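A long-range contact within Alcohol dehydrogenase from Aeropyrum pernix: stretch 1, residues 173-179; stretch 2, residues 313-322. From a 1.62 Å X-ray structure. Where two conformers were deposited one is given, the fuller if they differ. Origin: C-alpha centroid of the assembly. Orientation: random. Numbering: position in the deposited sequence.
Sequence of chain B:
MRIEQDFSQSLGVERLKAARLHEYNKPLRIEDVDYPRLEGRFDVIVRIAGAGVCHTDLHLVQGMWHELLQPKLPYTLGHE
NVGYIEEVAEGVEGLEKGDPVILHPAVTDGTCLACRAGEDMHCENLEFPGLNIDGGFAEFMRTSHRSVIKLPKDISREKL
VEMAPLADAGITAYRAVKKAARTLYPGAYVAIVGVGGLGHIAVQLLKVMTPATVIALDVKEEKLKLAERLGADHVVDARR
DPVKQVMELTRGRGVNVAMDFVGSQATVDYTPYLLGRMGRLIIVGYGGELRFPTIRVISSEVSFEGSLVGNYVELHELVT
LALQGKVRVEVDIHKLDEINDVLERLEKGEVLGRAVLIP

Stretch 1 (173-179) AYRAVKK
Stretch 2, residues 313-322: VELHELVTLA

Residues 173-179 and 313-322 are both interior segments of longer α-helices, each continuing beyond the stretch in both directions. Backbone torsions stay close to phi -62°, psi -42° throughout, and i to i+4 hydrogen bonds run from Val177 N to Ala173 O (2.8 Å) in the first helix and from Glu317 N to Val313 O (2.9 Å) in the second. The axes approach to 10.0 Å and cross almost at right angles, at 98°, so contact is confined to a short patch that buries 375 Å² in total. The register is set by two CA-CA pairs: Arg175 CA lies 6.8 Å from Glu314 CA, and Tyr174 CA lies 6.9 Å from Leu318 CA.

Along the second helix, Val313 (chi1 t) makes no contact, and the interface begins at Glu314. Its CA-to-CB bond points sideways, but an m, t side chain with chi3 at -22° brings the carboxylate nearer the first helix. There Glu314 OE1 accepts a hydrogen bond from Arg175 NH1 at 3.0 Å, with an N-H...O angle of 165°. This salt bridge meets the edge of the guanidinium, near its plane, and Arg175 reaches it through an extended chain (chi1 to chi3 all t, chi4 99°). The same glutamate also borders the tyrosine: Tyr174 CD1 is 3.6 Å from Glu314 O and 3.9 Å from Glu314 CB.

Leu315 (t, p) points away and His316 (chi1 t, chi2 86°) sideways; neither touches the first helix. Glu317, m, t with chi3 at 5°, points toward it and receives two donors on one oxygen. Tyr174 OH donates to Glu317 OE1 at 2.7 Å, near the plane of the ring, while Lys178 NZ forms a salt bridge with Glu317 OE1 at 2.8 Å. Lys178, modelled in two conformers, is m, t in the one described, with chi3 at 131°, between wells, and chi4 t.

One helical turn beyond Glu314, Leu318 (t, p) places its CB over one face of the Tyr174 ring, 4.1 Å from Tyr174 CG. Val319 (chi1 t) and Thr320 (chi1 m) are out of reach. Leu321 (m, t) points toward the first helix and closes the pocket, with Leu321 CD1 4.0 Å from Tyr174 CE2; Ala322 lies beyond the contact.

Tyr174 (chi1 t, chi2 -108°) is thus a knob in a hole formed by Glu314, Glu317, Leu318 and Leu321. Its ring packs against aliphatic groups while its hydroxyl reaches a carboxylate, combining apolar and polar contacts in one side chain.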

# COMPACT_ATOMS: atom_id res chain seq x y z
N ALA B 173 -6.87 18.58 -7.10
CA ALA B 173 -6.11 18.80 -5.88
C ALA B 173 -6.31 17.62 -4.92
O ALA B 173 -5.35 17.19 -4.29
CB ALA B 173 -6.55 20.13 -5.21
N TYR B 174 -7.52 17.07 -4.85
CA TYR B 174 -7.82 15.97 -3.92
C TYR B 174 -7.10 14.67 -4.26
O TYR B 174 -6.47 14.07 -3.37
CB TYR B 174 -9.37 15.75 -3.89
CG TYR B 174 -9.79 14.71 -2.91
CD1 TYR B 174 -10.25 13.47 -3.36
CD2 TYR B 174 -9.77 14.99 -1.54
CE1 TYR B 174 -10.63 12.50 -2.47
CE2 TYR B 174 -10.16 14.03 -0.63
CZ TYR B 174 -10.58 12.79 -1.10
OH TYR B 174 -10.97 11.84 -0.17
N ARG B 175 -7.12 14.28 -5.54
CA ARG B 175 -6.34 13.10 -5.94
C ARG B 175 -4.87 13.31 -5.68
O ARG B 175 -4.17 12.40 -5.19
CB ARG B 175 -6.57 12.74 -7.40
CG ARG B 175 -5.83 11.45 -7.82
CD ARG B 175 -6.21 11.11 -9.23
NE ARG B 175 -5.56 9.96 -9.84
CZ ARG B 175 -6.08 8.75 -9.92
NH1 ARG B 175 -7.24 8.45 -9.36
NH2 ARG B 175 -5.43 7.80 -10.57
N ALA B 176 -4.36 14.50 -5.98
CA ALA B 176 -2.96 14.76 -5.75
C ALA B 176 -2.61 14.72 -4.28
O ALA B 176 -1.54 14.24 -3.91
CB ALA B 176 -2.59 16.14 -6.39
N VAL B 177 -3.49 15.26 -3.42
CA VAL B 177 -3.23 15.23 -1.97
C VAL B 177 -3.32 13.81 -1.45
O VAL B 177 -2.54 13.44 -0.55
CB VAL B 177 -4.17 16.22 -1.23
CG1 VAL B 177 -4.15 15.93 0.30
CG2 VAL B 177 -3.73 17.69 -1.54
N LYS B 178 -4.24 13.00 -1.97
CA LYS B 178 -4.24 11.55 -1.64
C LYS B 178 -2.91 10.92 -1.95
O LYS B 178 -2.36 10.17 -1.11
CB LYS B 178 -5.33 10.81 -2.39
CG LYS B 178 -6.71 11.21 -1.96
CD LYS B 178 -7.73 10.13 -2.36
CE LYS B 178 -8.60 9.77 -1.19
NZ LYS B 178 -9.36 8.47 -1.27
N LYS B 179 -2.34 11.20 -3.12
CA LYS B 179 -1.01 10.70 -3.43
C LYS B 179 0.01 11.17 -2.38
O LYS B 179 0.77 10.38 -1.81
CB LYS B 179 -0.52 11.15 -4.82
CG LYS B 179 -1.24 10.52 -6.00
CD LYS B 179 -0.55 11.04 -7.25
CE LYS B 179 -0.95 10.26 -8.47
NZ LYS B 179 -2.39 10.36 -8.71
N VAL B 313 -15.21 8.23 -7.64
CA VAL B 313 -15.26 8.06 -6.18
C VAL B 313 -14.56 9.23 -5.46
O VAL B 313 -15.06 9.75 -4.46
CB VAL B 313 -14.73 6.68 -5.75
CG1 VAL B 313 -14.45 6.61 -4.25
CG2 VAL B 313 -15.74 5.59 -6.20
N GLU B 314 -13.43 9.65 -6.00
CA GLU B 314 -12.71 10.80 -5.43
C GLU B 314 -13.55 12.08 -5.49
O GLU B 314 -13.56 12.85 -4.54
CB GLU B 314 -11.38 11.00 -6.19
CG GLU B 314 -10.40 9.91 -5.76
CD GLU B 314 -9.16 9.78 -6.65
OE1 GLU B 314 -9.18 10.21 -7.82
OE2 GLU B 314 -8.17 9.21 -6.13
N LEU B 315 -14.30 12.31 -6.59
CA LEU B 315 -15.17 13.49 -6.63
C LEU B 315 -16.25 13.36 -5.55
O LEU B 315 -16.55 14.35 -4.86
CB LEU B 315 -15.84 13.66 -8.01
CG LEU B 315 -16.69 14.92 -8.13
CD1 LEU B 315 -15.99 16.25 -7.81
CD2 LEU B 315 -17.30 14.85 -9.55
N HIS B 316 -16.78 12.16 -5.38
CA HIS B 316 -17.78 11.96 -4.34
C HIS B 316 -17.23 12.25 -2.96
O HIS B 316 -17.89 12.92 -2.16
CB HIS B 316 -18.28 10.51 -4.41
CG HIS B 316 -19.49 10.28 -3.57
ND1 HIS B 316 -20.77 10.52 -4.03
CD2 HIS B 316 -19.60 9.91 -2.28
CE1 HIS B 316 -21.62 10.27 -3.06
NE2 HIS B 316 -20.94 9.91 -1.98
N GLU B 317 -16.03 11.74 -2.64
CA GLU B 317 -15.40 12.05 -1.37
C GLU B 317 -15.17 13.55 -1.16
O GLU B 317 -15.36 14.09 -0.08
CB GLU B 317 -14.05 11.34 -1.27
CG GLU B 317 -14.27 9.81 -1.19
CD GLU B 317 -13.01 8.99 -1.29
OE1 GLU B 317 -11.90 9.55 -1.33
OE2 GLU B 317 -13.13 7.75 -1.31
N LEU B 318 -14.70 14.23 -2.21
CA LEU B 318 -14.46 15.64 -2.09
C LEU B 318 -15.75 16.44 -1.87
O LEU B 318 -15.77 17.35 -1.06
CB LEU B 318 -13.66 16.12 -3.35
CG LEU B 318 -13.48 17.63 -3.38
CD1 LEU B 318 -12.56 18.21 -2.30
CD2 LEU B 318 -12.97 17.97 -4.78
N VAL B 319 -16.82 16.09 -2.60
CA VAL B 319 -18.10 16.71 -2.40
C VAL B 319 -18.54 16.51 -0.93
O VAL B 319 -19.05 17.45 -0.34
CB VAL B 319 -19.12 16.15 -3.36
CG1 VAL B 319 -20.57 16.60 -2.96
CG2 VAL B 319 -18.82 16.66 -4.76
N THR B 320 -18.31 15.32 -0.39
CA THR B 320 -18.62 15.08 1.03
C THR B 320 -17.87 16.07 1.95
O THR B 320 -18.47 16.71 2.83
CB THR B 320 -18.29 13.65 1.40
OG1 THR B 320 -19.18 12.75 0.71
CG2 THR B 320 -18.52 13.47 2.95
N LEU B 321 -16.56 16.24 1.75
CA LEU B 321 -15.79 17.20 2.54
C LEU B 321 -16.36 18.62 2.42
O LEU B 321 -16.42 19.36 3.40
CB LEU B 321 -14.34 17.24 2.03
CG LEU B 321 -13.35 16.23 2.53
CD1 LEU B 321 -11.99 16.54 1.89
CD2 LEU B 321 -13.26 16.24 4.08
N ALA B 322 -16.76 19.02 1.22
CA ALA B 322 -17.32 20.34 1.01
C ALA B 322 -18.67 20.50 1.74
O ALA B 322 -18.89 21.54 2.41
CB ALA B 322 -17.44 20.65 -0.50